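C-di-GMP synthase (Capnocytophaga granulosa, PDB 6WT9) makes the second messenger 3',3'-c-di-GMP from two GTP molecules, releasing diphosphate, as the signalling enzyme of a CBASS antiphage defence system. Local coordinates at residues A[66-69]-A[70-74]; A[37-40]-A[41-44]; A[204-207]-A[208-212]; A[295-298]-A[299-303]. All coordinates share one frame; numbering follows the deposited sequence.

Contact 1: residues A[66-69]-A[70-74]; sequences KVKL and HLQDI
Lys68 and Gln72 meet one helical turn apart. The lysine chain is extended and passes the end of the glutamine at an angle. Its CE lies 3.3 Å from Gln72 NE2, and its CG faces the same nitrogen. The other end of the amide meets Leu69, whose CD2 is 3.3 Å from Gln72 OE1. The glutamine head group thus touches an aliphatic chain at both its nitrogen and its oxygen. CG of Gln72 lies beside its own backbone N (chi1 -73°). This folds the side chain back over the previous turn and puts CG 3.2 Å from Lys68 O. His70 CG also lies beside its backbone N; its CD2 is 3.1 Å from Lys66 O, which approaches the ring obliquely.

The backbone sets these positions. Gln72 N donates to Lys68 O at 2.9 Å, Leu71 N to Val67 O, and His70 N to Lys66 O. They close the last turn of helix 54-71, which packs against the sheet of the nucleotidyltransferase fold. Val67 and Leu71 both face that sheet. Their CG1 and CD1 atoms are 4.2 Å apart, and both residues touch Leu100 on strand 98-104.

At the helix end, water 1 joins Leu69 O and Asp73 OD1. It donates to each, at 2.6 Å from Leu69 O. The two oxygens are both acceptors and could not bond directly. Asp73 N in turn bonds to His70 O in the turn that follows. Lys68 and Gln72 touch Tyr80 of strand 78-83, while His70 touches Val164 of helix 147-164.

Contact 2: residues A[37-40]-A[41-44]; sequences KYND and VLKY
Lys43 folds back over the first turn of helix 40-49 and meets the residues that lead into it. Asn39 holds the N-cap position, just before the helix begins. The Lys43 side chain starts beside the carbonyls of this turn, with CB 3.6 Å from Asp40 O. The next atom, CG, packs more closely, 3.2 Å from Asn39 O. CG is anti to the carbonyl carbon of its own residue (chi1 -64°), which turns the chain toward the helix start. From there the chain is fully extended. CD lies 3.9 Å from Asn39 O and somewhat farther from Asp40 OD1. CE comes to 3.8 Å from Tyr38 N. The ammonium group ends 4.1 Å from Asp40 OD1. That is too far for a salt bridge, though the opposite charges probably still attract.

The same carbonyl that CG touches also takes the first backbone bond of the turn. Lys43 N donates to Asn39 O at 3.2 Å. The next bond runs from Tyr44 N to Asp40 O at 3.1 Å.

Phe30 of helix 23-32 and Phe10 of helix 6-17 touch Lys43, so this helix start is packed against both preceding helices. The end of Tyr44 leads away from the cap, and its OH bonds to Asp259 OD2.

The Asn39 side chain lies against the neighbouring aliphatic groups. Its OD1 is 3.2 Å from CG1 of Val41 and equally close to CG of Leu42. Its other end is tied down by a hydrogen bond between ND2 and the hydroxyl of Tyr350.

Contact 3: residues A[204-207]-A[208-212]; sequences NRQI and EYRGI
The guanidinium group of Arg210 is approached by Gln206 and by Ile207 O. The carbonyl oxygen of Ile207 lies at its edge, near the plane. Gln206 OE1 comes in obliquely, 3.8 Å from Arg210 NE. The amide and guanidinium planes are 61° apart, so the groups do not stack. The glutamine is poorly ordered, which suits such a loose contact. Arg210 NH2 has a firmer partner in Tyr195 O, to which it is hydrogen-bonded.

The guanidinium of Arg205 has the backbone N of Ile207 over one face, toward the rim. Water 2 lies in its plane at the edge. This water accepts from Arg205 NH2 at 3.0 Å and from Glu208 N at 3.2 Å, and so links the two segments. On the Tyr209 ring, CG of Glu208 sits 4.1 Å above one face, again near the rim.

Apolar contact is slight. Ile207 CG1 is 4.2 Å from Arg210 CB. Beyond CB the arginine chain is extended as far as NE, and CD passes 3.7 Å from Ile207 O.

Tyr209 packs on Leu230 and Gln233 of helix 228-241. At the backbone angles of Gly211 (phi 91°) a CB would jam against Arg210 O. Gly211 is backbone-bonded to Tyr195, where the chain rejoins the sheet. The bend before it, with a weak bond from Arg210 N to Glu208 O, is an inverse gamma turn centred on Tyr209, at the end of a surface loop entering strand 212-216.

Contact 4: residues A[295-298]-A[299-303]; sequences LYEQ and LNELV
Gln298 and Leu302 make the closest side-chain approach across this stretch of helix 291-304. CD1 of Leu302 lies 3.7 Å from Gln298 NE2, and the two chains cross at an angle. The glutamine is bent at its second torsion (chi2 76°), which curls its amide toward the following turn. Gln298 is buried, and its amide atoms bond outside the segment. NE2 bonds to Asn277 OD1, and OE1 makes a weak bond to Lys308 NZ.

The backbone bonds are those of a regular alpha helix. Leu299 N donates to Leu295 O at 2.9 Å. The same step joins Asn300 to Tyr296, Glu301 to Glu297 and Leu302 to Gln298. A methyl packs on the first of these carbonyls, with CD1 of Leu299 3.3 Å from Leu295 O.

Apolar contacts run to neighbouring helices. Leu295, Leu299 and Leu302 pack this helix against three others of the helical part. Leu295 meets helix 245-259, Leu299 meets helix 327-347, and all three meet the end of helix 268-276 through Cys275 or Ile274.

Aromatic and polar contacts are looser. Asn300 ND2 lies 3.9 Å from Tyr296 OH, with ring and amide planes 40° apart. The hydroxyl is bonded to Lys341 NZ, and the ring meets Tyr344.

Like charges also come near each other. Glu297 OE1 and Glu301 OE1 are 4.1 Å apart. The two side chains lie side by side, with carboxylate planes 17° apart. Some repulsion is likely, and Lys282, which touches Glu297, may ease it.

All four contacts are local, and none nests in or crosses another. From the N terminus, contact 2 comes first, where the loop after helix 23-32 enters helix 40-49. Contact 1 closes the end of the next helix, 54-71, before strand 78-83. The two lie on opposite sides of the chain's centre, with centres about 45 Å apart. Contact 3 follows in the loop between strands 185-194 and 212-216, so contacts 1 and 3 both border the sheet of the nucleotidyltransferase fold. Contact 4 lies within helix 291-304 in the helical part. It is nearer contact 2, with nearest atoms about 11 Å apart.

Contact 1: residues A[66-69]-A[70-74]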
loop_
_atom_site.group_PDB
_atom_site.type_symbol
_atom_site.label_atom_id
_atom_site.label_comp_id
_atom_site.label_asym_id
_atom_site.label_seq_id
_atom_site.Cartn_x
_atom_site.Cartn_y
_atom_site.Cartn_z
ATOM N N LYS A 66 -20.066 1.650 -0.801
ATOM C CA LYS A 66 -21.298 1.016 -0.343
ATOM C C LYS A 66 -21.282 0.806 1.166
ATOM O O LYS A 66 -22.319 0.941 1.826
ATOM C CB LYS A 66 -21.509 -0.312 -1.069
ATOM C CG LYS A 66 -21.839 -0.168 -2.548
ATOM C CD LYS A 66 -21.987 -1.533 -3.207
ATOM C CE LYS A 66 -22.314 -1.408 -4.685
ATOM N NZ LYS A 66 -23.624 -0.734 -4.902
ATOM N N VAL A 67 -20.119 0.467 1.728
ATOM C CA VAL A 67 -20.004 0.370 3.182
ATOM C C VAL A 67 -20.299 1.718 3.824
ATOM O O VAL A 67 -20.988 1.799 4.849
ATOM C CB VAL A 67 -18.608 -0.152 3.575
ATOM C CG1 VAL A 67 -18.446 -0.161 5.085
ATOM C CG2 VAL A 67 -18.386 -1.540 3.007
ATOM N N LYS A 68 -19.800 2.798 3.218
ATOM C CA LYS A 68 -20.052 4.138 3.741
ATOM C C LYS A 68 -21.544 4.452 3.778
ATOM O O LYS A 68 -22.044 5.000 4.767
ATOM C CB LYS A 68 -19.300 5.166 2.896
ATOM C CG LYS A 68 -19.524 6.612 3.295
ATOM C CD LYS A 68 -18.695 7.543 2.423
ATOM C CE LYS A 68 -19.007 9.004 2.703
ATOM N NZ LYS A 68 -18.197 9.916 1.846
ATOM N N LEU A 69 -22.273 4.104 2.713
ATOM C CA LEU A 69 -23.699 4.415 2.661
ATOM C C LEU A 69 -24.479 3.631 3.709
ATOM O O LEU A 69 -25.456 4.141 4.271
ATOM C CB LEU A 69 -24.255 4.136 1.265
ATOM C CG LEU A 69 -23.733 5.008 0.119
ATOM C CD1 LEU A 69 -24.492 4.710 -1.167
ATOM C CD2 LEU A 69 -23.826 6.486 0.472
ATOM N N HIS A 70 -24.074 2.388 3.978
ATOM C CA HIS A 70 -24.742 1.609 5.015
ATOM C C HIS A 70 -24.487 2.197 6.397
ATOM O O HIS A 70 -25.394 2.235 7.237
ATOM C CB HIS A 70 -24.288 0.151 4.959
ATOM C CG HIS A 70 -24.893 -0.627 3.832
ATOM N ND1 HIS A 70 -26.243 -0.900 3.758
ATOM C CD2 HIS A 70 -24.334 -1.194 2.738
ATOM C CE1 HIS A 70 -26.489 -1.599 2.664
ATOM N NE2 HIS A 70 -25.348 -1.791 2.027
ATOM N N LEU A 71 -23.261 2.659 6.652
ATOM C CA LEU A 71 -22.957 3.262 7.945
ATOM C C LEU A 71 -23.630 4.620 8.105
ATOM O O LEU A 71 -23.946 5.024 9.230
ATOM C CB LEU A 71 -21.445 3.390 8.120
ATOM C CG LEU A 71 -20.694 2.062 8.233
ATOM C CD1 LEU A 71 -19.202 2.295 8.437
ATOM C CD2 LEU A 71 -21.269 1.225 9.366
ATOM N N GLN A 72 -23.861 5.333 7.003
ATOM C CA GLN A 72 -24.594 6.593 7.059
ATOM C C GLN A 72 -26.066 6.404 7.397
ATOM O O GLN A 72 -26.788 7.399 7.514
ATOM C CB GLN A 72 -24.456 7.341 5.732
ATOM C CG GLN A 72 -23.083 7.956 5.519
ATOM C CD GLN A 72 -22.933 8.601 4.156
ATOM O OE1 GLN A 72 -23.663 8.276 3.220
ATOM N NE2 GLN A 72 -21.987 9.525 4.039
ATOM N N ASP A 73 -26.521 5.165 7.550
ATOM C CA ASP A 73 -27.871 4.872 8.003
ATOM C C ASP A 73 -27.963 4.686 9.513
ATOM O O ASP A 73 -29.063 4.448 10.020
ATOM C CB ASP A 73 -28.405 3.615 7.306
ATOM C CG ASP A 73 -28.649 3.823 5.825
ATOM O OD1 ASP A 73 -28.508 4.969 5.350
ATOM O OD2 ASP A 73 -28.984 2.837 5.132
ATOM N N ILE A 74 -26.851 4.784 10.246
ATOM C CA ILE A 74 -26.886 4.476 11.672
ATOM C C ILE A 74 -25.912 5.334 12.475
ATOM O O ILE A 74 -26.102 5.531 13.681
ATOM C CB ILE A 74 -26.623 2.974 11.902
ATOM C CG1 ILE A 74 -26.968 2.574 13.339
ATOM C CG2 ILE A 74 -25.181 2.619 11.568
ATOM C CD1 ILE A 74 -26.805 1.097 13.619
HETATM O O HOH W 1 -27.126 5.918 3.436
#

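Contact 2: residues A[37-40]-A[41-44]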
loop_
_atom_site.group_PDB
_atom_site.type_symbol
_atom_site.label_atom_id
_atom_site.label_comp_id
_atom_site.label_asym_id
_atom_site.label_seq_id
_atom_site.Cartn_x
_atom_site.Cartn_y
_atom_site.Cartn_z
ATOM N N LYS A 37 8.378 -7.775 -25.538
ATOM C CA LYS A 37 8.003 -8.948 -26.319
ATOM C C LYS A 37 9.164 -9.926 -26.456
ATOM O O LYS A 37 10.310 -9.531 -26.704
ATOM C CB LYS A 37 7.510 -8.518 -27.699
ATOM C CG LYS A 37 6.245 -7.690 -27.644
ATOM C CD LYS A 37 5.694 -7.419 -29.025
ATOM C CE LYS A 37 4.184 -7.338 -28.981
ATOM N NZ LYS A 37 3.617 -8.536 -28.308
ATOM N N TYR A 38 8.853 -11.212 -26.281
ATOM C CA TYR A 38 9.814 -12.305 -26.436
ATOM C C TYR A 38 10.991 -12.180 -25.469
ATOM O O TYR A 38 12.092 -12.658 -25.751
ATOM C CB TYR A 38 10.312 -12.399 -27.882
ATOM C CG TYR A 38 9.209 -12.255 -28.906
ATOM C CD1 TYR A 38 8.307 -13.287 -29.134
ATOM C CD2 TYR A 38 9.067 -11.087 -29.645
ATOM C CE1 TYR A 38 7.295 -13.159 -30.067
ATOM C CE2 TYR A 38 8.057 -10.950 -30.581
ATOM C CZ TYR A 38 7.173 -11.990 -30.787
ATOM O OH TYR A 38 6.166 -11.860 -31.717
ATOM N N ASN A 39 10.772 -11.539 -24.321
ATOM C CA ASN A 39 11.819 -11.399 -23.312
ATOM C C ASN A 39 11.155 -11.412 -21.941
ATOM O O ASN A 39 10.529 -10.425 -21.544
ATOM C CB ASN A 39 12.625 -10.123 -23.525
ATOM C CG ASN A 39 13.978 -10.177 -22.852
ATOM O OD1 ASN A 39 14.124 -9.789 -21.697
ATOM N ND2 ASN A 39 14.976 -10.673 -23.572
ATOM N N ASP A 40 11.312 -12.522 -21.217
ATOM C CA ASP A 40 10.525 -12.744 -20.009
ATOM C C ASP A 40 10.946 -11.833 -18.862
ATOM O O ASP A 40 10.098 -11.425 -18.060
ATOM C CB ASP A 40 10.624 -14.209 -19.586
ATOM C CG ASP A 40 10.053 -15.155 -20.625
ATOM O OD1 ASP A 40 9.060 -14.787 -21.285
ATOM O OD2 ASP A 40 10.597 -16.268 -20.780
ATOM N N VAL A 41 12.236 -11.508 -18.752
ATOM C CA VAL A 41 12.672 -10.696 -17.620
ATOM C C VAL A 41 12.163 -9.266 -17.753
ATOM O O VAL A 41 11.830 -8.626 -16.750
ATOM C CB VAL A 41 14.205 -10.751 -17.464
ATOM C CG1 VAL A 41 14.900 -10.094 -18.641
ATOM C CG2 VAL A 41 14.632 -10.101 -16.153
ATOM N N LEU A 42 12.067 -8.748 -18.980
ATOM C CA LEU A 42 11.510 -7.412 -19.168
ATOM C C LEU A 42 10.007 -7.394 -18.931
ATOM O O LEU A 42 9.473 -6.391 -18.445
ATOM C CB LEU A 42 11.827 -6.893 -20.573
ATOM C CG LEU A 42 13.298 -6.798 -20.979
ATOM C CD1 LEU A 42 13.425 -6.169 -22.356
ATOM C CD2 LEU A 42 14.105 -6.018 -19.949
ATOM N N LYS A 43 9.312 -8.482 -19.274
ATOM C CA LYS A 43 7.877 -8.565 -19.015
ATOM C C LYS A 43 7.592 -8.521 -17.522
ATOM O O LYS A 43 6.703 -7.792 -17.066
ATOM C CB LYS A 43 7.302 -9.848 -19.616
ATOM C CG LYS A 43 7.383 -9.966 -21.124
ATOM C CD LYS A 43 6.775 -11.289 -21.567
ATOM C CE LYS A 43 6.827 -11.469 -23.070
ATOM N NZ LYS A 43 6.193 -12.756 -23.476
ATOM N N TYR A 44 8.335 -9.311 -16.744
ATOM C CA TYR A 44 8.101 -9.380 -15.308
ATOM C C TYR A 44 8.387 -8.043 -14.639
ATOM O O TYR A 44 7.607 -7.587 -13.795
ATOM C CB TYR A 44 8.957 -10.491 -14.698
ATOM C CG TYR A 44 8.832 -10.623 -13.198
ATOM C CD1 TYR A 44 7.683 -11.143 -12.620
ATOM C CD2 TYR A 44 9.870 -10.238 -12.360
ATOM C CE1 TYR A 44 7.566 -11.268 -11.250
ATOM C CE2 TYR A 44 9.764 -10.360 -10.990
ATOM C CZ TYR A 44 8.611 -10.877 -10.439
ATOM O OH TYR A 44 8.501 -11.000 -9.074
#

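Contact 3: residues A[204-207]-A[208-212]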
loop_
_atom_site.group_PDB
_atom_site.type_symbol
_atom_site.label_atom_id
_atom_site.label_comp_id
_atom_site.label_asym_id
_atom_site.label_seq_id
_atom_site.Cartn_x
_atom_site.Cartn_y
_atom_site.Cartn_z
ATOM N N ASN A 204 -0.271 29.459 17.738
ATOM C CA ASN A 204 -1.688 29.505 18.085
ATOM C C ASN A 204 -2.569 29.290 16.860
ATOM O O ASN A 204 -3.305 30.186 16.447
ATOM C CB ASN A 204 -2.033 30.838 18.752
ATOM C CG ASN A 204 -1.627 30.881 20.211
ATOM O OD1 ASN A 204 -2.470 30.796 21.103
ATOM N ND2 ASN A 204 -0.328 31.007 20.463
ATOM N N ARG A 205 -2.487 28.094 16.283
ATOM C CA ARG A 205 -3.318 27.736 15.143
ATOM C C ARG A 205 -3.406 26.221 15.058
ATOM O O ARG A 205 -2.516 25.507 15.526
ATOM C CB ARG A 205 -2.766 28.309 13.832
ATOM C CG ARG A 205 -1.377 27.805 13.475
ATOM C CD ARG A 205 -0.987 28.209 12.063
ATOM N NE ARG A 205 -1.830 27.570 11.058
ATOM C CZ ARG A 205 -1.557 26.398 10.491
ATOM N NH1 ARG A 205 -2.381 25.891 9.584
ATOM N NH2 ARG A 205 -0.460 25.732 10.829
ATOM N N GLN A 206 -4.493 25.744 14.459
ATOM C CA GLN A 206 -4.672 24.319 14.218
ATOM C C GLN A 206 -3.805 23.893 13.039
ATOM O O GLN A 206 -3.997 24.371 11.916
ATOM C CB GLN A 206 -6.141 24.007 13.942
ATOM C CG GLN A 206 -6.381 22.638 13.323
ATOM C CD GLN A 206 -7.710 22.550 12.595
ATOM O OE1 GLN A 206 -7.842 21.827 11.608
ATOM N NE2 GLN A 206 -8.703 23.289 13.080
ATOM N N ILE A 207 -2.845 23.001 13.292
ATOM C CA ILE A 207 -2.062 22.452 12.192
ATOM C C ILE A 207 -2.907 21.445 11.418
ATOM O O ILE A 207 -3.908 20.911 11.912
ATOM C CB ILE A 207 -0.755 21.817 12.696
ATOM C CG1 ILE A 207 -1.022 20.446 13.316
ATOM C CG2 ILE A 207 -0.079 22.732 13.708
ATOM C CD1 ILE A 207 0.239 19.700 13.695
ATOM N N GLU A 208 -2.497 21.185 10.177
ATOM C CA GLU A 208 -3.344 20.411 9.273
ATOM C C GLU A 208 -3.318 18.925 9.613
ATOM O O GLU A 208 -4.352 18.332 9.939
ATOM C CB GLU A 208 -2.922 20.648 7.821
ATOM C CG GLU A 208 -3.866 20.027 6.798
ATOM C CD GLU A 208 -5.301 20.517 6.937
ATOM O OE1 GLU A 208 -5.514 21.642 7.442
ATOM O OE2 GLU A 208 -6.223 19.773 6.538
ATOM N N TYR A 209 -2.144 18.300 9.537
ATOM C CA TYR A 209 -2.041 16.852 9.737
ATOM C C TYR A 209 -1.688 16.551 11.195
ATOM O O TYR A 209 -0.589 16.111 11.537
ATOM C CB TYR A 209 -1.025 16.252 8.775
ATOM C CG TYR A 209 -1.410 16.392 7.322
ATOM C CD1 TYR A 209 -2.408 15.599 6.771
ATOM C CD2 TYR A 209 -0.774 17.311 6.499
ATOM C CE1 TYR A 209 -2.765 15.721 5.441
ATOM C CE2 TYR A 209 -1.123 17.438 5.166
ATOM C CZ TYR A 209 -2.118 16.641 4.643
ATOM O OH TYR A 209 -2.471 16.764 3.320
ATOM N N ARG A 210 -2.665 16.798 12.066
ATOM C CA ARG A 210 -2.504 16.492 13.480
ATOM C C ARG A 210 -2.602 15.001 13.770
ATOM O O ARG A 210 -2.268 14.580 14.884
ATOM C CB ARG A 210 -3.536 17.261 14.308
ATOM C CG ARG A 210 -4.923 17.338 13.685
ATOM C CD ARG A 210 -5.675 18.552 14.210
ATOM N NE ARG A 210 -6.977 18.726 13.572
ATOM C CZ ARG A 210 -8.138 18.450 14.157
ATOM N NH1 ARG A 210 -9.275 18.639 13.501
ATOM N NH2 ARG A 210 -8.164 17.991 15.402
ATOM N N GLY A 211 -3.041 14.198 12.805
ATOM C CA GLY A 211 -3.081 12.762 12.959
ATOM C C GLY A 211 -4.404 12.256 13.506
ATOM O O GLY A 211 -5.268 13.008 13.960
ATOM N N ILE A 212 -4.558 10.935 13.450
ATOM C CA ILE A 212 -5.728 10.262 13.989
ATOM C C ILE A 212 -5.276 9.299 15.076
ATOM O O ILE A 212 -4.097 8.947 15.184
ATOM C CB ILE A 212 -6.533 9.515 12.906
ATOM C CG1 ILE A 212 -5.692 8.397 12.286
ATOM C CG2 ILE A 212 -7.012 10.485 11.838
ATOM C CD1 ILE A 212 -6.429 7.587 11.241
HETATM O O HOH W 2 -0.264 23.205 9.242
#

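Contact 4: residues A[295-298]-A[299-303]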
loop_
_atom_site.group_PDB
_atom_site.type_symbol
_atom_site.label_atom_id
_atom_site.label_comp_id
_atom_site.label_asym_id
_atom_site.label_seq_id
_atom_site.Cartn_x
_atom_site.Cartn_y
_atom_site.Cartn_z
ATOM N N LEU A 295 17.136 1.238 -7.211
ATOM C CA LEU A 295 16.667 0.553 -6.012
ATOM C C LEU A 295 17.780 -0.277 -5.387
ATOM O O LEU A 295 17.873 -0.383 -4.157
ATOM C CB LEU A 295 15.461 -0.326 -6.344
ATOM C CG LEU A 295 14.149 0.422 -6.576
ATOM C CD1 LEU A 295 13.061 -0.522 -7.057
ATOM C CD2 LEU A 295 13.717 1.128 -5.299
ATOM N N TYR A 296 18.639 -0.870 -6.219
ATOM C CA TYR A 296 19.771 -1.625 -5.693
ATOM C C TYR A 296 20.710 -0.723 -4.902
ATOM O O TYR A 296 21.144 -1.075 -3.798
ATOM C CB TYR A 296 20.520 -2.314 -6.834
ATOM C CG TYR A 296 21.792 -3.002 -6.393
ATOM C CD1 TYR A 296 21.753 -4.261 -5.808
ATOM C CD2 TYR A 296 23.028 -2.394 -6.557
ATOM C CE1 TYR A 296 22.908 -4.894 -5.399
ATOM C CE2 TYR A 296 24.190 -3.020 -6.153
ATOM C CZ TYR A 296 24.124 -4.267 -5.575
ATOM O OH TYR A 296 25.275 -4.895 -5.170
ATOM N N GLU A 297 21.037 0.448 -5.454
ATOM C CA GLU A 297 21.947 1.360 -4.767
ATOM C C GLU A 297 21.366 1.828 -3.440
ATOM O O GLU A 297 22.083 1.919 -2.436
ATOM C CB GLU A 297 22.266 2.563 -5.654
ATOM C CG GLU A 297 23.308 3.493 -5.055
ATOM C CD GLU A 297 23.172 4.921 -5.539
ATOM O OE1 GLU A 297 23.453 5.844 -4.745
ATOM O OE2 GLU A 297 22.780 5.121 -6.707
ATOM N N GLN A 298 20.067 2.136 -3.414
ATOM C CA GLN A 298 19.433 2.564 -2.172
ATOM C C GLN A 298 19.447 1.449 -1.133
ATOM O O GLN A 298 19.826 1.667 0.024
ATOM C CB GLN A 298 18.003 3.029 -2.447
ATOM C CG GLN A 298 17.142 3.184 -1.194
ATOM C CD GLN A 298 17.467 4.436 -0.391
ATOM O OE1 GLN A 298 18.402 5.173 -0.709
ATOM N NE2 GLN A 298 16.684 4.688 0.652
ATOM N N LEU A 299 19.034 0.243 -1.529
ATOM C CA LEU A 299 18.998 -0.868 -0.582
ATOM C C LEU A 299 20.400 -1.250 -0.123
ATOM O O LEU A 299 20.612 -1.553 1.056
ATOM C CB LEU A 299 18.289 -2.070 -1.205
ATOM C CG LEU A 299 16.779 -2.195 -0.975
ATOM C CD1 LEU A 299 16.031 -0.954 -1.437
ATOM C CD2 LEU A 299 16.242 -3.432 -1.676
ATOM N N ASN A 300 21.371 -1.234 -1.038
ATOM C CA ASN A 300 22.743 -1.541 -0.651
ATOM C C ASN A 300 23.291 -0.486 0.302
ATOM O O ASN A 300 24.004 -0.810 1.258
ATOM C CB ASN A 300 23.623 -1.658 -1.897
ATOM C CG ASN A 300 24.950 -2.329 -1.612
ATOM O OD1 ASN A 300 25.107 -3.020 -0.605
ATOM N ND2 ASN A 300 25.914 -2.136 -2.502
ATOM N N GLU A 301 22.955 0.785 0.065
ATOM C CA GLU A 301 23.435 1.848 0.940
ATOM C C GLU A 301 22.806 1.766 2.325
ATOM O O GLU A 301 23.461 2.097 3.319
ATOM C CB GLU A 301 23.159 3.212 0.308
ATOM C CG GLU A 301 23.796 4.378 1.047
ATOM C CD GLU A 301 23.599 5.700 0.332
ATOM O OE1 GLU A 301 22.915 5.720 -0.714
ATOM O OE2 GLU A 301 24.132 6.722 0.817
ATOM N N LEU A 302 21.545 1.333 2.414
ATOM C CA LEU A 302 20.915 1.164 3.720
ATOM C C LEU A 302 21.572 0.039 4.509
ATOM O O LEU A 302 21.811 0.174 5.714
ATOM C CB LEU A 302 19.419 0.899 3.553
ATOM C CG LEU A 302 18.541 2.079 3.129
ATOM C CD1 LEU A 302 17.180 1.592 2.657
ATOM C CD2 LEU A 302 18.384 3.065 4.277
ATOM N N VAL A 303 21.872 -1.081 3.847
ATOM C CA VAL A 303 22.507 -2.201 4.534
ATOM C C VAL A 303 23.950 -1.868 4.898
ATOM O O VAL A 303 24.468 -2.348 5.914
ATOM C CB VAL A 303 22.416 -3.468 3.663
ATOM C CG1 VAL A 303 23.102 -4.646 4.340
ATOM C CG2 VAL A 303 20.961 -3.797 3.365
#